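Local atomic coordinates of Exo-alpha-sialidase (Clostridium perfringens, PDB entry 2VO8), a protein that is a family 33 glycoside hydrolase, probably releasing terminal sialic acids from glycans, whose cohesin module probably binds dockerin partners in assembling toxin complexes. Residues Lys72-Glu75 with Val79-Leu82. Numbering follows the deposited sequence.
Sequences KEVE and VRIL
Lys-72 and Arg-80 form the antiparallel hydrogen-bonded pair that joins 72-75 to 79-82, two strand segments of one beta hairpin in the cohesin domain. The axes of the two segments approach to 4.6 Å, with N-to-C directions 146° apart, an antiparallel pair with strong twist. Two backbone bonds close the pair: Lys-72 N donates to Arg-80 O (2.9 Å), and Arg-80 N returns a bond to Lys-72 O (2.8 Å). Lys-72 O also receives a CA-H...O contact from Val-79 CA at 3.4 Å. Next along, Glu-73 and Val-79 make a non-hydrogen-bonded pair with CA atoms 4.1 Å apart; then Val-74 and Glu-75 both face Lys-78, a classic beta bulge near the turn.

On the face carrying Lys-72 and Arg-80 their side chains run alongside each other in the same direction, each leaving with CG anti to the backbone N and bending at chi3. This brings Lys-72 CE to 3.3 Å from Arg-80 NH2, while the Val-74 side chain crosses the arginine at about a right angle, CG1 beside NH1; the fine placement of these ends is doubtful, because Lys-72 CE and Val-74 CG1 clash in the model. On the other face Val-79 CG2 touches Glu-73 CG at 4.1 Å, and both residues reach Leu-57 of strand 55-62. The Glu-73 carboxylate turns elsewhere: OE2 is hydrogen-bonded to Tyr-50 OH and Gly-77 N, tying the strand to the turn.

The chemistry is therefore divided by face: a light aliphatic touch beside a carboxylate held from outside the pair, and two donors, Lys-72 NZ and Arg-80 NH2, 3.4 Å apart, probably mildly unfavourable but perhaps eased by nearby Glu-45 and solvent. The two backbone bonds are the only hydrogen bonds between the segments.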
loop_
_atom_site.group_PDB
_atom_site.type_symbol
_atom_site.label_atom_id
_atom_site.label_comp_id
_atom_site.label_asym_id
_atom_site.label_seq_id
_atom_site.Cartn_x
_atom_site.Cartn_y
_atom_site.Cartn_z
ATOM N N LYS A 72 -10.847 -2.008 4.178
ATOM C CA LYS A 72 -11.495 -3.020 5.025
ATOM C C LYS A 72 -10.537 -4.195 5.203
ATOM O O LYS A 72 -10.013 -4.749 4.222
ATOM C CB LYS A 72 -12.805 -3.534 4.403
ATOM C CG LYS A 72 -13.700 -4.382 5.379
ATOM C CD LYS A 72 -14.890 -5.138 4.688
ATOM C CE LYS A 72 -14.452 -5.948 3.443
ATOM N NZ LYS A 72 -15.425 -7.011 2.923
ATOM N N GLU A 73 -10.316 -4.554 6.459
ATOM C CA GLU A 73 -9.596 -5.752 6.761
ATOM C C GLU A 73 -10.596 -6.896 6.581
ATOM O O GLU A 73 -11.435 -7.156 7.474
ATOM C CB GLU A 73 -9.023 -5.672 8.168
ATOM C CG GLU A 73 -8.100 -6.814 8.419
ATOM C CD GLU A 73 -7.157 -6.592 9.576
ATOM O OE1 GLU A 73 -7.496 -5.814 10.479
ATOM O OE2 GLU A 73 -6.094 -7.258 9.612
ATOM N N VAL A 74 -10.530 -7.541 5.411
ATOM C CA VAL A 74 -11.498 -8.577 5.020
ATOM C C VAL A 74 -11.222 -9.965 5.627
ATOM O O VAL A 74 -12.123 -10.788 5.730
ATOM C CB VAL A 74 -11.634 -8.680 3.491
ATOM C CG1 VAL A 74 -11.856 -7.292 2.865
ATOM C CG2 VAL A 74 -10.421 -9.388 2.858
ATOM N N GLU A 75 -9.977 -10.205 6.010
ATOM C CA GLU A 75 -9.591 -11.326 6.868
ATOM C C GLU A 75 -8.476 -10.789 7.684
ATOM O O GLU A 75 -7.835 -9.860 7.253
ATOM C CB GLU A 75 -8.963 -12.455 6.061
ATOM C CG GLU A 75 -9.853 -13.338 5.243
ATOM C CD GLU A 75 -9.014 -14.412 4.550
ATOM O OE1 GLU A 75 -8.113 -15.026 5.227
ATOM O OE2 GLU A 75 -9.224 -14.625 3.333
ATOM N N VAL A 79 -6.016 -6.694 3.773
ATOM C CA VAL A 79 -6.727 -5.402 3.829
ATOM C C VAL A 79 -6.953 -4.896 2.394
ATOM O O VAL A 79 -5.995 -4.630 1.652
ATOM C CB VAL A 79 -5.980 -4.339 4.617
ATOM C CG1 VAL A 79 -6.898 -3.059 4.853
ATOM C CG2 VAL A 79 -5.439 -4.871 5.946
ATOM N N ARG A 80 -8.224 -4.777 2.040
ATOM C CA ARG A 80 -8.631 -4.202 0.768
ATOM C C ARG A 80 -8.580 -2.690 0.889
ATOM O O ARG A 80 -9.220 -2.124 1.773
ATOM C CB ARG A 80 -10.031 -4.663 0.379
ATOM C CG ARG A 80 -10.445 -4.064 -0.950
ATOM C CD ARG A 80 -11.617 -4.791 -1.558
ATOM N NE ARG A 80 -12.885 -4.468 -0.892
ATOM C CZ ARG A 80 -13.660 -5.332 -0.219
ATOM N NH1 ARG A 80 -13.322 -6.625 -0.083
ATOM N NH2 ARG A 80 -14.789 -4.903 0.338
ATOM N N ILE A 81 -7.832 -2.051 0.002
ATOM C CA ILE A 81 -7.574 -0.609 0.029
ATOM C C ILE A 81 -7.942 -0.027 -1.334
ATOM O O ILE A 81 -7.412 -0.468 -2.368
ATOM C CB ILE A 81 -6.134 -0.267 0.357
ATOM C CG1 ILE A 81 -5.713 -0.922 1.687
ATOM C CG2 ILE A 81 -5.905 1.266 0.322
ATOM C CD1 ILE A 81 -4.391 -0.597 2.068
ATOM N N LEU A 82 -8.919 0.900 -1.319
ATOM C CA LEU A 82 -9.361 1.604 -2.537
ATOM C C LEU A 82 -8.916 3.043 -2.394
ATOM O O LEU A 82 -9.300 3.712 -1.400
ATOM C CB LEU A 82 -10.891 1.551 -2.673
ATOM C CG LEU A 82 -11.540 0.170 -2.743
ATOM C CD1 LEU A 82 -13.096 0.213 -2.875
ATOM C CD2 LEU A 82 -10.964 -0.625 -3.888
#